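Local coordinates for iminosuccinate reductase (Paracoccus denitrificans, PDB 6RQA), which catalyses the NADH-dependent reduction of iminosuccinate to L-aspartate, regenerating the amino donor of the beta-hydroxyaspartate cycle in glyoxylate assimilation, at residues 99-111 / 118-130. Numbering follows the deposited sequence.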
# COMPACT_ATOMS: atom_id res chain seq x y z
N HIS A 99 23.97 2.12 7.95
CA HIS A 99 23.15 2.33 9.13
C HIS A 99 23.20 1.14 10.09
O HIS A 99 22.46 1.12 11.07
CB HIS A 99 21.70 2.61 8.73
CG HIS A 99 21.54 3.82 7.86
ND1 HIS A 99 21.63 5.11 8.35
CD2 HIS A 99 21.29 3.94 6.54
CE1 HIS A 99 21.44 5.97 7.36
NE2 HIS A 99 21.24 5.29 6.25
N ASN A 100 24.07 0.16 9.81
CA ASN A 100 24.16 -1.07 10.60
C ASN A 100 22.82 -1.81 10.62
O ASN A 100 22.34 -2.27 11.66
CB ASN A 100 24.66 -0.79 12.02
CG ASN A 100 25.06 -2.05 12.76
OD1 ASN A 100 25.59 -2.99 12.16
ND2 ASN A 100 24.82 -2.08 14.06
N LEU A 101 22.20 -1.91 9.45
CA LEU A 101 20.91 -2.56 9.29
C LEU A 101 20.96 -3.49 8.08
O LEU A 101 21.72 -3.26 7.14
CB LEU A 101 19.78 -1.54 9.12
CG LEU A 101 19.46 -0.66 10.33
CD1 LEU A 101 18.52 0.46 9.93
CD2 LEU A 101 18.85 -1.49 11.44
N ILE A 102 20.14 -4.54 8.12
CA ILE A 102 20.02 -5.40 6.96
C ILE A 102 19.28 -4.66 5.85
O ILE A 102 18.53 -3.70 6.08
CB ILE A 102 19.31 -6.72 7.32
CG1 ILE A 102 17.87 -6.47 7.75
CG2 ILE A 102 20.07 -7.43 8.42
CD1 ILE A 102 17.11 -7.73 8.10
N ASN A 103 19.52 -5.09 4.61
CA ASN A 103 18.97 -4.37 3.46
C ASN A 103 17.47 -4.55 3.34
O ASN A 103 16.76 -3.63 2.91
CB ASN A 103 19.67 -4.81 2.17
CG ASN A 103 21.14 -4.43 2.14
OD1 ASN A 103 21.60 -3.58 2.90
ND2 ASN A 103 21.89 -5.07 1.25
N HIS A 104 16.95 -5.72 3.72
CA HIS A 104 15.52 -6.00 3.64
C HIS A 104 14.82 -5.48 4.89
O HIS A 104 15.16 -5.89 6.01
CB HIS A 104 15.28 -7.50 3.47
CG HIS A 104 15.68 -8.02 2.13
ND1 HIS A 104 14.97 -7.75 0.98
CD2 HIS A 104 16.71 -8.82 1.76
CE1 HIS A 104 15.54 -8.35 -0.04
NE2 HIS A 104 16.60 -9.00 0.40
N GLN A 105 13.85 -4.59 4.71
CA GLN A 105 13.05 -4.05 5.80
C GLN A 105 11.59 -4.14 5.41
O GLN A 105 11.20 -3.70 4.33
CB GLN A 105 13.43 -2.59 6.10
CG GLN A 105 14.88 -2.40 6.53
CD GLN A 105 15.17 -3.03 7.87
OE1 GLN A 105 14.31 -3.10 8.75
NE2 GLN A 105 16.41 -3.50 8.04
N SER A 106 10.78 -4.71 6.30
CA SER A 106 9.36 -4.88 6.02
C SER A 106 8.59 -4.94 7.33
O SER A 106 9.15 -5.21 8.40
CB SER A 106 9.10 -6.14 5.18
OG SER A 106 9.48 -7.31 5.89
N THR A 107 7.29 -4.68 7.24
CA THR A 107 6.40 -4.65 8.39
C THR A 107 5.00 -5.04 7.95
O THR A 107 4.51 -4.52 6.94
CB THR A 107 6.38 -3.27 9.05
OG1 THR A 107 7.73 -2.85 9.33
CG2 THR A 107 5.59 -3.30 10.34
N VAL A 108 4.38 -5.95 8.69
CA VAL A 108 3.03 -6.42 8.38
C VAL A 108 2.04 -5.65 9.24
O VAL A 108 2.21 -5.54 10.46
CB VAL A 108 2.90 -7.94 8.61
CG1 VAL A 108 1.49 -8.40 8.25
CG2 VAL A 108 3.93 -8.70 7.80
N PHE A 109 1.01 -5.11 8.60
CA PHE A 109 -0.08 -4.43 9.29
C PHE A 109 -1.36 -5.21 9.05
O PHE A 109 -1.79 -5.37 7.90
CB PHE A 109 -0.23 -2.98 8.80
CG PHE A 109 1.04 -2.18 8.86
CD1 PHE A 109 1.55 -1.75 10.08
CD2 PHE A 109 1.72 -1.85 7.70
CE1 PHE A 109 2.71 -1.01 10.13
CE2 PHE A 109 2.88 -1.11 7.75
CZ PHE A 109 3.38 -0.69 8.97
N LEU A 110 -1.97 -5.70 10.12
CA LEU A 110 -3.22 -6.44 10.05
C LEU A 110 -4.38 -5.52 10.38
O LEU A 110 -4.27 -4.64 11.24
CB LEU A 110 -3.21 -7.64 11.00
CG LEU A 110 -2.13 -8.69 10.74
CD1 LEU A 110 -2.25 -9.84 11.72
CD2 LEU A 110 -2.21 -9.20 9.31
N PHE A 111 -5.50 -5.72 9.70
CA PHE A 111 -6.70 -4.92 9.89
C PHE A 111 -7.88 -5.83 10.18
O PHE A 111 -7.93 -6.98 9.73
CB PHE A 111 -7.01 -4.06 8.65
CG PHE A 111 -6.10 -2.87 8.50
CD1 PHE A 111 -4.77 -3.04 8.13
CD2 PHE A 111 -6.57 -1.59 8.71
CE1 PHE A 111 -3.93 -1.95 7.98
CE2 PHE A 111 -5.73 -0.49 8.56
CZ PHE A 111 -4.42 -0.68 8.20
N VAL A 118 -7.38 -0.88 12.28
CA VAL A 118 -6.12 -1.59 12.38
C VAL A 118 -6.13 -2.45 13.63
O VAL A 118 -6.63 -2.03 14.69
CB VAL A 118 -4.94 -0.61 12.36
CG1 VAL A 118 -5.06 0.40 13.51
CG2 VAL A 118 -3.61 -1.35 12.43
N SER A 119 -5.60 -3.67 13.53
CA SER A 119 -5.58 -4.59 14.66
C SER A 119 -4.19 -4.93 15.15
O SER A 119 -4.01 -5.12 16.36
CB SER A 119 -6.33 -5.88 14.31
OG SER A 119 -5.76 -6.50 13.17
N ALA A 120 -3.20 -5.02 14.26
CA ALA A 120 -1.87 -5.45 14.68
C ALA A 120 -0.80 -4.88 13.76
O ALA A 120 -1.06 -4.61 12.58
CB ALA A 120 -1.77 -6.98 14.72
N ALA A 121 0.39 -4.71 14.32
CA ALA A 121 1.60 -4.38 13.56
C ALA A 121 2.70 -5.32 14.02
O ALA A 121 2.99 -5.40 15.22
CB ALA A 121 2.01 -2.93 13.76
N VAL A 122 3.30 -6.05 13.08
CA VAL A 122 4.27 -7.09 13.38
C VAL A 122 5.53 -6.84 12.57
O VAL A 122 5.46 -6.47 11.40
CB VAL A 122 3.70 -8.50 13.08
CG1 VAL A 122 4.65 -9.57 13.56
CG2 VAL A 122 2.33 -8.67 13.70
N GLY A 123 6.69 -7.04 13.21
CA GLY A 123 7.94 -7.00 12.47
C GLY A 123 7.97 -8.07 11.39
O GLY A 123 7.58 -9.22 11.62
N GLY A 124 8.44 -7.69 10.21
CA GLY A 124 8.33 -8.57 9.06
C GLY A 124 9.62 -9.14 8.51
O GLY A 124 9.59 -9.93 7.56
N ASN A 125 10.76 -8.76 9.09
CA ASN A 125 12.04 -9.25 8.58
C ASN A 125 12.15 -10.76 8.72
O ASN A 125 12.24 -11.49 7.73
CB ASN A 125 13.20 -8.55 9.30
CG ASN A 125 13.33 -7.09 8.91
OD1 ASN A 125 12.83 -6.67 7.87
ND2 ASN A 125 14.03 -6.32 9.74
N LEU A 126 12.13 -11.26 9.96
CA LEU A 126 12.22 -12.70 10.18
C LEU A 126 11.02 -13.43 9.60
O LEU A 126 11.15 -14.58 9.14
CB LEU A 126 12.36 -13.00 11.67
CG LEU A 126 12.53 -14.48 12.05
CD1 LEU A 126 13.68 -15.10 11.27
CD2 LEU A 126 12.74 -14.63 13.54
N LEU A 127 9.84 -12.80 9.59
CA LEU A 127 8.66 -13.44 9.04
C LEU A 127 8.82 -13.73 7.55
O LEU A 127 8.41 -14.79 7.07
CB LEU A 127 7.42 -12.58 9.29
CG LEU A 127 6.86 -12.55 10.72
CD1 LEU A 127 5.55 -11.77 10.75
CD2 LEU A 127 6.67 -13.96 11.25
N THR A 128 9.42 -12.79 6.82
CA THR A 128 9.59 -12.97 5.38
C THR A 128 10.44 -14.21 5.07
O THR A 128 10.07 -15.03 4.23
CB THR A 128 10.22 -11.73 4.76
OG1 THR A 128 9.40 -10.59 5.03
CG2 THR A 128 10.36 -11.90 3.25
N ALA A 129 11.57 -14.35 5.76
CA ALA A 129 12.43 -15.50 5.53
C ALA A 129 11.73 -16.80 5.91
O ALA A 129 11.90 -17.83 5.25
CB ALA A 129 13.74 -15.35 6.30
N LEU A 130 10.93 -16.76 6.98
CA LEU A 130 10.24 -17.97 7.43
C LEU A 130 9.18 -18.42 6.43
O LEU A 130 9.13 -19.59 6.06
CB LEU A 130 9.63 -17.74 8.81
CG LEU A 130 10.62 -17.69 9.97
CD1 LEU A 130 9.90 -17.42 11.27
CD2 LEU A 130 11.41 -18.99 10.05
O HOH W 1 12.09 -7.90 4.92
O HOH W 2 -7.29 -8.96 12.54
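Val108 and Val122 form a hydrogen-bonded pair of the antiparallel hairpin 104-111/118-123, with Val122 N to Val108 O at 2.9 Å and Val108 N to Val122 O at 3.0 Å. A classic beta bulge shifts the register at Leu110, whose carbonyl takes Ser119 N (2.8 Å) and Ala120 N (3.2 Å) from the same face of its plane. Beyond it, Val118 CA lies over one face of the Phe111 ring in a CH-pi contact, 4.1 Å from the centroid. Past Gly124, whose N still bonds to Ser106 O, the Asn125 amide continues the pairing: with CG beside its own backbone N (chi1 -71°), OD1 accepts Ser106 N at 3.2 Å, while ND2 gives a weak but straight bond to Gln105 OE1, the two amides nearly perpendicular (83°). Losing this amide to an alanine here would probably leave Ser106 N without this acceptor and Gln105 OE1 without this weak donor. Thr128 OG1 bonds back to Gly124 O (2.6 Å), just before the helix, and is hydrogen-bonded to Lys88 NZ, the probable proton donor/acceptor. His104 touches NAD, and Phe109 stacks on Phe109 of the second subunit; strand 84-92 flanks 104-111, and helix 316-333 packs on Val108, Leu110 and Val122.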